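Local coordinates for Udp-n-acetylglucosamine pyrophosphorylase (Trypanosoma brucei, PDB 4BQH), which probably catalyses the transfer of a uridylyl group from UTP to N-acetyl-alpha-D-glucosamine 1-phosphate, giving UDP-N-acetyl-alpha-D-glucosamine and diphosphate, at residues V318-R323 / L350-A355; T308-G313 / I425-R430; A302-K307 / G421-M426. All blocks are in the same frame, centred on the assembly; numbering follows the deposited sequence.

Contact 1. Residues V318-R323 / L350-A355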
ATOM      1  N   VAL A 318      11.651 -10.391   7.495  1.00 15.11           N
ATOM      2  CA  VAL A 318      11.131  -9.508   6.461  1.00 13.77           C
ATOM      3  C   VAL A 318      11.834  -9.879   5.142  1.00 12.66           C
ATOM      4  O   VAL A 318      12.926 -10.440   5.159  1.00 11.89           O
ATOM      5  CB  VAL A 318      11.402  -8.036   6.831  1.00 14.51           C
ATOM      6  CG1 VAL A 318      12.896  -7.776   6.948  1.00 13.95           C
ATOM      7  CG2 VAL A 318      10.786  -7.076   5.819  1.00 15.92           C
ATOM      8  N   GLY A 319      11.196  -9.604   4.012  1.00 11.78           N
ATOM      9  CA  GLY A 319      11.826  -9.902   2.735  1.00 10.92           C
ATOM     10  C   GLY A 319      12.830  -8.809   2.408  1.00 10.11           C
ATOM     11  O   GLY A 319      12.687  -7.691   2.880  1.00 10.03           O
ATOM     12  N   VAL A 320      13.869  -9.145   1.638  1.00  9.49           N
ATOM     13  CA  VAL A 320      14.862  -8.142   1.208  1.00  9.19           C
ATOM     14  C   VAL A 320      14.961  -8.100  -0.299  1.00  9.19           C
ATOM     15  O   VAL A 320      14.732  -9.114  -0.982  1.00  8.79           O
ATOM     16  CB  VAL A 320      16.272  -8.355   1.802  1.00  9.42           C
ATOM     17  CG1 VAL A 320      16.233  -8.208   3.341  1.00  9.50           C
ATOM     18  CG2 VAL A 320      16.818  -9.728   1.397  1.00  9.86           C
ATOM     19  N   PHE A 321      15.238  -6.897  -0.822  1.00  8.97           N
ATOM     20  CA  PHE A 321      15.395  -6.756  -2.274  1.00  9.35           C
ATOM     21  C   PHE A 321      16.728  -7.281  -2.757  1.00  9.94           C
ATOM     22  O   PHE A 321      17.782  -7.066  -2.118  1.00  9.65           O
ATOM     23  CB  PHE A 321      15.206  -5.314  -2.720  1.00  9.30           C
ATOM     24  CG  PHE A 321      13.767  -4.947  -2.893  1.00  9.13           C
ATOM     25  CD1 PHE A 321      13.041  -4.486  -1.819  1.00  9.69           C
ATOM     26  CD2 PHE A 321      13.122  -5.130  -4.122  1.00  9.49           C
ATOM     27  CE1 PHE A 321      11.690  -4.188  -1.954  1.00  9.42           C
ATOM     28  CE2 PHE A 321      11.775  -4.809  -4.279  1.00  9.47           C
ATOM     29  CZ  PHE A 321      11.060  -4.354  -3.172  1.00  9.51           C
ATOM     30  N   VAL A 322      16.668  -7.990  -3.883  1.00 10.28           N
ATOM     31  CA  VAL A 322      17.863  -8.572  -4.508  1.00 11.44           C
ATOM     32  C   VAL A 322      17.747  -8.420  -6.023  1.00 11.52           C
ATOM     33  O   VAL A 322      16.653  -8.225  -6.556  1.00 11.38           O
ATOM     34  CB  VAL A 322      18.011 -10.080  -4.182  1.00 11.44           C
ATOM     35  CG1 VAL A 322      17.926 -10.339  -2.675  1.00 12.09           C
ATOM     36  CG2 VAL A 322      16.949 -10.907  -4.893  1.00 12.20           C
ATOM     37  N   ARG A 323      18.883  -8.536  -6.705  1.00 12.66           N
ATOM     38  CA  ARG A 323      18.886  -8.649  -8.162  1.00 13.79           C
ATOM     39  C   ARG A 323      19.506  -9.994  -8.528  1.00 14.53           C
ATOM     40  O   ARG A 323      20.601 -10.333  -8.063  1.00 13.98           O
ATOM     41  CB  ARG A 323      19.684  -7.516  -8.800  1.00 16.52           C
ATOM     42  CG  ARG A 323      19.385  -7.385 -10.289  1.00 19.81           C
ATOM     43  CD  ARG A 323      20.220  -6.313 -10.954  1.00 23.65           C
ATOM     44  NE  ARG A 323      21.612  -6.724 -11.075  1.00 29.33           N
ATOM     45  CZ  ARG A 323      22.592  -5.920 -11.475  1.00 31.03           C
ATOM     46  NH1 ARG A 323      22.326  -4.657 -11.781  1.00 31.11           N
ATOM     47  NH2 ARG A 323      23.836  -6.375 -11.548  1.00 31.04           N
ATOM     48  N   LEU A 350      24.752  -5.043   7.332  1.00 19.44           N
ATOM     49  CA  LEU A 350      24.366  -6.233   6.572  1.00 18.58           C
ATOM     50  C   LEU A 350      24.503  -5.967   5.080  1.00 17.28           C
ATOM     51  O   LEU A 350      24.212  -4.873   4.613  1.00 17.21           O
ATOM     52  CB  LEU A 350      22.914  -6.635   6.869  1.00 18.50           C
ATOM     53  CG  LEU A 350      22.523  -7.178   8.246  1.00 20.13           C
ATOM     54  CD1 LEU A 350      21.014  -7.115   8.399  1.00 19.78           C
ATOM     55  CD2 LEU A 350      22.990  -8.620   8.456  1.00 19.22           C
ATOM     56  N   LYS A 351      24.952  -6.982   4.340  1.00 17.55           N
ATOM     57  CA  LYS A 351      25.071  -6.895   2.886  1.00 17.61           C
ATOM     58  C   LYS A 351      23.687  -6.805   2.233  1.00 16.16           C
ATOM     59  O   LYS A 351      23.509  -6.067   1.263  1.00 16.12           O
ATOM     60  CB  LYS A 351      25.828  -8.119   2.339  1.00 21.61           C
ATOM     61  CG  LYS A 351      27.327  -8.110   2.665  1.00 23.15           C
ATOM     62  CD  LYS A 351      28.046  -9.319   2.060  1.00 25.19           C
ATOM     63  CE  LYS A 351      29.533  -9.310   2.402  1.00 27.19           C
ATOM     64  NZ  LYS A 351      30.153 -10.652   2.179  1.00 29.90           N
ATOM     65  N   PHE A 352      22.727  -7.550   2.778  1.00 14.81           N
ATOM     66  CA  PHE A 352      21.342  -7.501   2.278  1.00 13.45           C
ATOM     67  C   PHE A 352      20.533  -6.691   3.261  1.00 11.80           C
ATOM     68  O   PHE A 352      20.050  -7.213   4.258  1.00 12.10           O
ATOM     69  CB  PHE A 352      20.768  -8.903   2.161  1.00 14.29           C
ATOM     70  CG  PHE A 352      21.376  -9.721   1.050  1.00 15.14           C
ATOM     71  CD1 PHE A 352      20.817  -9.692  -0.230  1.00 15.77           C
ATOM     72  CD2 PHE A 352      22.484 -10.535   1.287  1.00 15.88           C
ATOM     73  CE1 PHE A 352      21.359 -10.459  -1.261  1.00 16.80           C
ATOM     74  CE2 PHE A 352      23.034 -11.299   0.253  1.00 16.29           C
ATOM     75  CZ  PHE A 352      22.470 -11.260  -1.016  1.00 16.50           C
ATOM     76  N   ASN A 353      20.401  -5.399   2.978  1.00 11.33           N
ATOM     77  CA  ASN A 353      19.908  -4.464   3.987  1.00 10.74           C
ATOM     78  C   ASN A 353      18.796  -3.552   3.460  1.00 10.43           C
ATOM     79  O   ASN A 353      18.542  -2.488   4.011  1.00  9.86           O
ATOM     80  CB  ASN A 353      21.091  -3.618   4.506  1.00 11.31           C
ATOM     81  CG  ASN A 353      20.804  -2.993   5.864  1.00 11.50           C
ATOM     82  OD1 ASN A 353      20.118  -3.587   6.703  1.00 11.99           O
ATOM     83  ND2 ASN A 353      21.369  -1.813   6.095  1.00 12.11           N
ATOM     84  N   CYS A 354      18.127  -3.971   2.387  1.00  9.82           N
ATOM     85  CA  CYS A 354      16.980  -3.181   1.874  1.00 10.40           C
ATOM     86  C   CYS A 354      15.717  -3.989   2.090  1.00 10.26           C
ATOM     87  O   CYS A 354      15.311  -4.757   1.219  1.00 10.18           O
ATOM     88  CB  CYS A 354      17.164  -2.834   0.393  1.00 11.09           C
ATOM     89  SG  CYS A 354      18.577  -1.738   0.101  1.00 13.79           S
ATOM     90  N   ALA A 355      15.132  -3.852   3.276  1.00 10.21           N
ATOM     91  CA  ALA A 355      13.906  -4.604   3.615  1.00 10.10           C
ATOM     92  C   ALA A 355      12.652  -4.036   2.944  1.00  9.80           C
ATOM     93  O   ALA A 355      12.439  -2.819   2.893  1.00  9.54           O
ATOM     94  CB  ALA A 355      13.725  -4.646   5.133  1.00 10.29           C
TER
HETATM   95  O   HOH W   1      18.844  -5.972   0.272  1.00 10.62           O
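V320 and A355 lie against each other in a single beta bridge, their CA atoms 4.4 Å apart; the touching parts, 318 to 322 and 352 to 355, run 126° apart. One direct backbone hydrogen bond spans the two segments: F321 N donates to C354 O (3.0 Å) in a nearly straight bond that comes in almost along the C=O axis. The same C354 O also takes a CA-H...O contact from V320, and G319 O receives another from the CA of A355. Beyond the bridge the backbones part, and a water fills the step, donating to F321 O (2.8 Å) and accepting from C354 N. The paired residues sit where two sheets approach: 320-324 is the middle strand of a three-stranded antiparallel sheet, while A355 begins strand 355-357 of the mixed sheet, which belongs to the GT-A type nucleotidyltransferase domain. Both methyls of V318 touch the CB of A355, CG1 at 3.7 Å. F352 points toward strand 320-324: its CB meets V320 CG2, the two side chains crossing at about a right angle, and its CD1-CE1 side meets V322 CG1, CE1 at 3.7 Å. F352 CG stands anti to its carbonyl carbon, beside the backbone N (chi1 -70°); the side chain crosses that of V322 obliquely, and P76 packs against it as well. The ring of F321 instead has C354 O at its edge, in plane, 3.8 Å from CD1, and packs further on against V306, T308 and F423.

Contact 2. Residues T308-G313 / I425-R430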
ATOM      1  N   THR A 308      12.386   1.062   0.851  1.00  8.98           N
ATOM      2  CA  THR A 308      12.956  -0.023   1.662  1.00  9.65           C
ATOM      3  C   THR A 308      13.530   0.594   2.922  1.00  9.88           C
ATOM      4  O   THR A 308      13.766   1.803   2.961  1.00  9.45           O
ATOM      5  CB  THR A 308      14.082  -0.746   0.908  1.00  9.84           C
ATOM      6  OG1 THR A 308      15.086   0.204   0.509  1.00 10.96           O
ATOM      7  CG2 THR A 308      13.512  -1.410  -0.355  1.00  9.60           C
ATOM      8  N   CYS A 309      13.757  -0.229   3.940  1.00 10.72           N
ATOM      9  CA  CYS A 309      14.363   0.228   5.195  1.00 11.02           C
ATOM     10  C   CYS A 309      15.513  -0.720   5.576  1.00 10.86           C
ATOM     11  O   CYS A 309      15.450  -1.909   5.262  1.00 10.01           O
ATOM     12  CB  CYS A 309      13.304   0.187   6.317  1.00 12.55           C
ATOM     13  SG  CYS A 309      11.984   1.394   6.044  1.00 15.94           S
ATOM     14  N   PRO A 310      16.536  -0.216   6.290  1.00 10.88           N
ATOM     15  CA  PRO A 310      17.514  -1.146   6.858  1.00 11.20           C
ATOM     16  C   PRO A 310      16.819  -2.194   7.759  1.00 11.58           C
ATOM     17  O   PRO A 310      15.816  -1.883   8.418  1.00 11.61           O
ATOM     18  CB  PRO A 310      18.427  -0.249   7.718  1.00 11.46           C
ATOM     19  CG  PRO A 310      18.116   1.164   7.332  1.00 11.77           C
ATOM     20  CD  PRO A 310      16.759   1.184   6.709  1.00 11.32           C
ATOM     21  N   LYS A 311      17.334  -3.414   7.802  1.00 11.77           N
ATOM     22  CA  LYS A 311      16.792  -4.423   8.722  1.00 13.37           C
ATOM     23  C   LYS A 311      17.056  -4.020  10.172  1.00 14.30           C
ATOM     24  O   LYS A 311      18.066  -3.392  10.461  1.00 14.04           O
ATOM     25  CB  LYS A 311      17.381  -5.818   8.465  1.00 13.91           C
ATOM     26  CG  LYS A 311      17.114  -6.327   7.047  1.00 15.10           C
ATOM     27  CD  LYS A 311      16.716  -7.793   7.006  1.00 16.66           C
ATOM     28  CE  LYS A 311      17.579  -8.693   7.869  1.00 17.77           C
ATOM     29  NZ  LYS A 311      17.200 -10.130   7.831  1.00 18.49           N
ATOM     30  N   ARG A 312      16.144  -4.397  11.064  1.00 15.68           N
ATOM     31  CA  ARG A 312      16.304  -4.113  12.496  1.00 18.34           C
ATOM     32  C   ARG A 312      17.427  -4.936  13.137  1.00 19.46           C
ATOM     33  O   ARG A 312      18.066  -4.509  14.115  1.00 21.63           O
ATOM     34  CB  ARG A 312      14.965  -4.305  13.218  1.00 20.38           C
ATOM     35  CG  ARG A 312      14.122  -3.042  13.213  1.00 24.99           C
ATOM     36  CD  ARG A 312      14.577  -2.115  14.341  1.00 29.17           C
ATOM     37  NE  ARG A 312      14.505  -0.719  13.930  1.00 32.20           N
ATOM     38  CZ  ARG A 312      13.480   0.079  14.195  1.00 32.95           C
ATOM     39  NH1 ARG A 312      12.458  -0.386  14.903  1.00 33.89           N
ATOM     40  NH2 ARG A 312      13.487   1.334  13.760  1.00 31.50           N
ATOM     41  N   GLY A 313      17.662  -6.108  12.569  1.00 17.65           N
ATOM     42  CA  GLY A 313      18.808  -6.950  12.928  1.00 18.03           C
ATOM     43  C   GLY A 313      18.819  -8.097  11.933  1.00 16.92           C
ATOM     44  O   GLY A 313      17.869  -8.244  11.168  1.00 15.45           O
ATOM     45  N   ILE A 425      15.583   1.959  -6.028  1.00  9.01           N
ATOM     46  CA  ILE A 425      15.334   1.768  -4.594  1.00  8.95           C
ATOM     47  C   ILE A 425      15.511   3.110  -3.902  1.00  9.40           C
ATOM     48  O   ILE A 425      16.486   3.844  -4.185  1.00  9.25           O
ATOM     49  CB  ILE A 425      16.373   0.800  -4.007  1.00  9.37           C
ATOM     50  CG1 ILE A 425      16.065  -0.630  -4.491  1.00  9.82           C
ATOM     51  CG2 ILE A 425      16.379   0.887  -2.465  1.00  9.52           C
ATOM     52  CD1 ILE A 425      17.184  -1.637  -4.247  1.00 10.21           C
ATOM     53  N   MET A 426      14.595   3.427  -2.985  1.00  9.52           N
ATOM     54  CA  MET A 426      14.750   4.587  -2.100  1.00 10.48           C
ATOM     55  C   MET A 426      14.747   4.051  -0.657  1.00 10.12           C
ATOM     56  O   MET A 426      13.737   3.557  -0.185  1.00  9.95           O
ATOM     57  CB  MET A 426      13.633   5.618  -2.330  1.00 11.91           C
ATOM     58  CG  MET A 426      13.825   6.913  -1.538  1.00 14.46           C
ATOM     59  SD  MET A 426      12.658   8.182  -2.113  1.00 20.88           S
ATOM     60  CE  MET A 426      11.196   7.661  -1.351  1.00 17.80           C
ATOM     61  N   GLN A 427      15.908   4.095  -0.013  1.00 10.13           N
ATOM     62  CA  GLN A 427      16.055   3.580   1.351  1.00 10.13           C
ATOM     63  C   GLN A 427      15.651   4.712   2.302  1.00  9.96           C
ATOM     64  O   GLN A 427      16.260   5.766   2.279  1.00 10.13           O
ATOM     65  CB  GLN A 427      17.495   3.125   1.605  1.00 10.70           C
ATOM     66  CG  GLN A 427      17.744   2.546   3.010  1.00 11.52           C
ATOM     67  CD  GLN A 427      17.744   1.020   3.051  1.00 12.43           C
ATOM     68  OE1 GLN A 427      16.808   0.368   2.576  1.00 13.21           O
ATOM     69  NE2 GLN A 427      18.800   0.447   3.634  1.00 12.24           N
ATOM     70  N   VAL A 428      14.629   4.468   3.118  1.00  9.75           N
ATOM     71  CA  VAL A 428      14.028   5.499   3.969  1.00  9.97           C
ATOM     72  C   VAL A 428      14.144   5.119   5.452  1.00 10.10           C
ATOM     73  O   VAL A 428      14.476   3.990   5.794  1.00  9.38           O
ATOM     74  CB  VAL A 428      12.541   5.794   3.604  1.00 10.44           C
ATOM     75  CG1 VAL A 428      12.419   6.309   2.178  1.00 10.58           C
ATOM     76  CG2 VAL A 428      11.642   4.564   3.817  1.00 10.76           C
ATOM     77  N   ASP A 429      13.840   6.100   6.298  1.00 11.08           N
ATOM     78  CA  ASP A 429      13.893   6.004   7.736  1.00 12.53           C
ATOM     79  C   ASP A 429      12.640   5.278   8.253  1.00 11.76           C
ATOM     80  O   ASP A 429      11.548   5.835   8.209  1.00 11.33           O
ATOM     81  CB  ASP A 429      13.951   7.460   8.249  1.00 14.77           C
ATOM     82  CG  ASP A 429      14.448   7.581   9.664  1.00 17.57           C
ATOM     83  OD1 ASP A 429      14.032   6.756  10.516  1.00 18.51           O
ATOM     84  OD2 ASP A 429      15.236   8.553   9.915  1.00 19.55           O
ATOM     85  N   ARG A 430      12.801   4.063   8.778  1.00 11.63           N
ATOM     86  CA  ARG A 430      11.661   3.216   9.144  1.00 12.31           C
ATOM     87  C   ARG A 430      10.732   3.933  10.114  1.00 13.02           C
ATOM     88  O   ARG A 430       9.518   3.902   9.981  1.00 13.45           O
ATOM     89  CB  ARG A 430      12.131   1.886   9.761  1.00 12.77           C
ATOM     90  CG  ARG A 430      10.977   0.946  10.121  1.00 13.57           C
ATOM     91  CD  ARG A 430      11.464  -0.251  10.933  1.00 14.63           C
ATOM     92  NE  ARG A 430      12.438  -1.053  10.194  1.00 14.81           N
ATOM     93  CZ  ARG A 430      12.303  -2.357   9.917  1.00 15.71           C
ATOM     94  NH1 ARG A 430      11.217  -3.030  10.288  1.00 14.81           N
ATOM     95  NH2 ARG A 430      13.267  -2.987   9.252  1.00 15.82           N
TER
HETATM   96  O   HOH W   2      15.112   0.097  10.066  1.00 16.38           O
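T308 and Q427 pair as parallel strand neighbours, and around them the contact is tight and buried. The T308 backbone is gripped on both sides: its N donates to M426 O (3.0 Å), and its O accepts from V428 N (2.8 Å). T308 OG1, set between its own N and carbonyl carbon (chi1 56°), gives its proton to Q427 OE1 at 2.7 Å and touches I425 CG2. The other end of that amide, NE2, is held by N353 O, which fixes the rotation of the group. C309 SG packs on V428 CG2 and, at 3.6 Å, on the CA of R430.

Past C309 the 308-313 segment leaves its strand, and the exposed R312 borders a looser, wetter side. R430 NH2 donates to P310 O (2.9 Å) in the guanidinium plane, while a water links R430 NE to the same oxygen. R312 CG sits 3.8 Å over the centre of one R430 guanidinium face and R430 CD likewise over that of R312, the planes 30° apart. E316 for R430 and D431 for R312 probably ease the like charges. This is the C-terminal end of a parallel strand pair in the mixed sheet of a GT-A type nucleotidyltransferase domain.

Contact 3. Residues A302-K307 / G421-M426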
ATOM      1  N   ALA A 302      12.255   6.335 -13.819  1.00  9.86           N
ATOM      2  CA  ALA A 302      11.955   4.997 -13.315  1.00  9.64           C
ATOM      3  C   ALA A 302      10.517   4.603 -13.652  1.00  9.57           C
ATOM      4  O   ALA A 302       9.609   5.466 -13.685  1.00 10.34           O
ATOM      5  CB  ALA A 302      12.177   4.954 -11.814  1.00  9.04           C
ATOM      6  N   HIS A 303      10.324   3.321 -13.939  1.00  9.19           N
ATOM      7  CA  HIS A 303       8.980   2.735 -14.061  1.00  9.11           C
ATOM      8  C   HIS A 303       8.530   2.098 -12.755  1.00  8.77           C
ATOM      9  O   HIS A 303       7.337   1.961 -12.494  1.00  8.95           O
ATOM     10  CB  HIS A 303       8.955   1.730 -15.201  1.00  9.88           C
ATOM     11  CG  HIS A 303       8.933   2.382 -16.563  1.00 10.74           C
ATOM     12  ND1 HIS A 303       7.833   3.011 -17.053  1.00 11.11           N
ATOM     13  CD2 HIS A 303       9.930   2.494 -17.542  1.00 11.39           C
ATOM     14  CE1 HIS A 303       8.115   3.518 -18.283  1.00 12.03           C
ATOM     15  NE2 HIS A 303       9.399   3.184 -18.591  1.00 11.58           N
ATOM     16  N   VAL A 304       9.492   1.701 -11.924  1.00  8.05           N
ATOM     17  CA  VAL A 304       9.198   1.214 -10.555  1.00  7.98           C
ATOM     18  C   VAL A 304      10.199   1.831  -9.588  1.00  7.88           C
ATOM     19  O   VAL A 304      11.411   1.739  -9.829  1.00  7.72           O
ATOM     20  CB  VAL A 304       9.308  -0.325 -10.448  1.00  8.07           C
ATOM     21  CG1 VAL A 304       9.210  -0.763  -8.968  1.00  8.48           C
ATOM     22  CG2 VAL A 304       8.215  -0.991 -11.273  1.00  8.07           C
ATOM     23  N   VAL A 305       9.706   2.431  -8.498  1.00  7.35           N
ATOM     24  CA  VAL A 305      10.561   2.782  -7.366  1.00  7.65           C
ATOM     25  C   VAL A 305       9.992   2.078  -6.148  1.00  7.74           C
ATOM     26  O   VAL A 305       8.773   2.115  -5.932  1.00  8.47           O
ATOM     27  CB  VAL A 305      10.596   4.303  -7.086  1.00  7.57           C
ATOM     28  CG1 VAL A 305      11.625   4.598  -6.014  1.00  7.42           C
ATOM     29  CG2 VAL A 305      10.969   5.075  -8.353  1.00  7.40           C
ATOM     30  N   VAL A 306      10.861   1.398  -5.390  1.00  7.79           N
ATOM     31  CA  VAL A 306      10.433   0.783  -4.135  1.00  8.31           C
ATOM     32  C   VAL A 306      11.043   1.521  -2.956  1.00  8.18           C
ATOM     33  O   VAL A 306      12.224   1.980  -2.996  1.00  8.23           O
ATOM     34  CB  VAL A 306      10.783  -0.724  -4.047  1.00  8.14           C
ATOM     35  CG1 VAL A 306      10.114  -1.474  -5.210  1.00  8.63           C
ATOM     36  CG2 VAL A 306      12.295  -0.934  -4.074  1.00  8.65           C
ATOM     37  N   LYS A 307      10.243   1.656  -1.901  1.00  8.42           N
ATOM     38  CA  LYS A 307      10.818   2.114  -0.637  1.00  9.16           C
ATOM     39  C   LYS A 307      11.240   0.928   0.206  1.00  9.52           C
ATOM     40  O   LYS A 307      10.527  -0.070   0.297  1.00  9.85           O
ATOM     41  CB  LYS A 307       9.812   2.935   0.170  1.00  9.79           C
ATOM     42  CG  LYS A 307       9.783   4.387  -0.255  1.00 10.73           C
ATOM     43  CD  LYS A 307       8.835   5.134   0.682  1.00 10.82           C
ATOM     44  CE  LYS A 307       8.817   6.609   0.332  1.00 11.80           C
ATOM     45  NZ  LYS A 307       7.696   7.307   1.042  1.00 11.69           N
ATOM     46  N   GLY A 421      18.829   1.082 -16.301  1.00 16.58           N
ATOM     47  CA  GLY A 421      17.590   0.407 -15.873  1.00 14.88           C
ATOM     48  C   GLY A 421      16.503   1.370 -15.394  1.00 13.41           C
ATOM     49  O   GLY A 421      16.758   2.561 -15.162  1.00 13.86           O
ATOM     50  N   ALA A 422      15.288   0.837 -15.227  1.00 11.67           N
ATOM     51  CA  ALA A 422      14.125   1.657 -14.874  1.00 11.20           C
ATOM     52  C   ALA A 422      13.541   1.233 -13.518  1.00 10.24           C
ATOM     53  O   ALA A 422      12.398   1.573 -13.190  1.00  9.95           O
ATOM     54  CB  ALA A 422      13.078   1.589 -15.984  1.00 11.60           C
ATOM     55  N   PHE A 423      14.354   0.488 -12.754  1.00 10.08           N
ATOM     56  CA  PHE A 423      14.031   0.120 -11.357  1.00  9.68           C
ATOM     57  C   PHE A 423      14.922   0.878 -10.366  1.00  9.24           C
ATOM     58  O   PHE A 423      16.148   0.903 -10.511  1.00  9.12           O
ATOM     59  CB  PHE A 423      14.207  -1.401 -11.169  1.00 10.09           C
ATOM     60  CG  PHE A 423      13.888  -1.875  -9.765  1.00  9.80           C
ATOM     61  CD1 PHE A 423      12.588  -2.264  -9.435  1.00 10.33           C
ATOM     62  CD2 PHE A 423      14.866  -1.937  -8.793  1.00 10.44           C
ATOM     63  CE1 PHE A 423      12.286  -2.711  -8.167  1.00  9.79           C
ATOM     64  CE2 PHE A 423      14.578  -2.395  -7.503  1.00 10.24           C
ATOM     65  CZ  PHE A 423      13.277  -2.778  -7.196  1.00 10.45           C
ATOM     66  N   ARG A 424      14.309   1.527  -9.376  1.00  9.01           N
ATOM     67  CA  ARG A 424      15.087   2.240  -8.361  1.00  8.91           C
ATOM     68  C   ARG A 424      14.631   1.883  -6.947  1.00  8.86           C
ATOM     69  O   ARG A 424      13.462   1.549  -6.704  1.00  8.63           O
ATOM     70  CB  ARG A 424      14.973   3.752  -8.554  1.00  8.99           C
ATOM     71  CG  ARG A 424      15.507   4.292  -9.894  1.00  9.55           C
ATOM     72  CD  ARG A 424      17.025   4.235  -9.867  1.00 10.40           C
ATOM     73  NE  ARG A 424      17.628   4.748 -11.110  1.00 10.72           N
ATOM     74  CZ  ARG A 424      17.956   4.009 -12.164  1.00 12.01           C
ATOM     75  NH1 ARG A 424      17.721   2.692 -12.185  1.00 11.60           N
ATOM     76  NH2 ARG A 424      18.513   4.606 -13.225  1.00 12.43           N
ATOM     77  N   ILE A 425      15.583   1.959  -6.028  1.00  9.01           N
ATOM     78  CA  ILE A 425      15.334   1.768  -4.594  1.00  8.95           C
ATOM     79  C   ILE A 425      15.511   3.110  -3.902  1.00  9.40           C
ATOM     80  O   ILE A 425      16.486   3.844  -4.185  1.00  9.25           O
ATOM     81  CB  ILE A 425      16.373   0.800  -4.007  1.00  9.37           C
ATOM     82  CG1 ILE A 425      16.065  -0.630  -4.491  1.00  9.82           C
ATOM     83  CG2 ILE A 425      16.379   0.887  -2.465  1.00  9.52           C
ATOM     84  CD1 ILE A 425      17.184  -1.637  -4.247  1.00 10.21           C
ATOM     85  N   MET A 426      14.595   3.427  -2.985  1.00  9.52           N
ATOM     86  CA  MET A 426      14.750   4.587  -2.100  1.00 10.48           C
ATOM     87  C   MET A 426      14.747   4.051  -0.657  1.00 10.12           C
ATOM     88  O   MET A 426      13.737   3.557  -0.185  1.00  9.95           O
ATOM     89  CB  MET A 426      13.633   5.618  -2.330  1.00 11.91           C
ATOM     90  CG  MET A 426      13.825   6.913  -1.538  1.00 14.46           C
ATOM     91  SD  MET A 426      12.658   8.182  -2.113  1.00 20.88           S
ATOM     92  CE  MET A 426      11.196   7.661  -1.351  1.00 17.80           C
TER
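V304 and V306 together cradle the ring of F423, which leans across from the neighbouring parallel strand. F423 CG is anti to its backbone N (chi1 -180°). Its CD1 and CE1 both lie 3.7 Å from V304 CG1, while CZ reaches V306 CG2 at 3.8 Å, and the ring lies obliquely against both valines. V306 CG2 in turn fits against I425 CG1, continuing the same apolar surface. On the other face, V305 CG1 rests on the carbonyl of R424 and approaches M426 CB; the K307 and M426 side chains lie side by side, though the fit of their ends is doubtful. At the start of the pair, A302 CB lies against A422 O and R424 CG, and A422 CB meets CD2 at the edge of the H303 imidazole (3.6 Å).

The axes of 304-307 and 423-426 approach to 4.7 Å, their directions 22° apart. A422 O opens the pairing by accepting twice, from H303 N (2.8 Å) on a lone pair and from V304 N (3.2 Å); regular parallel bonds then link R424 N with V304 O, V306 N with R424 O, and M426 N with V306 O. R424 NH1 turns back to F423 O (2.9 Å), approaching from above the carbonyl plane, and its NE forms a salt bridge with E300. Helix 291-300 packs against V305 and M426, W328 stacks its ring with F423, F321 of strand 320-324 touches V306 and F423, and strand 359-363 pairs with 304-309 along its other edge.

In the fold
From the N-terminal side, strand 304-309 enters contact 3 first and passes straight into contact 2; both pair it with strand 423-427, so together they close one long loop of more than a hundred residues and share I425 and M426. Contact 1 is nested inside that loop, its own shorter loop running from strand 320-324 through strand 327-331 back to A355. Contacts 1 and 2 touch: A355 N lies 2.8 Å from C309 O, a probable hydrogen bond. Contact 1 thereby ties the three-stranded antiparallel sheet to the mixed sheet, whose parallel pair contacts 2 and 3 hold together.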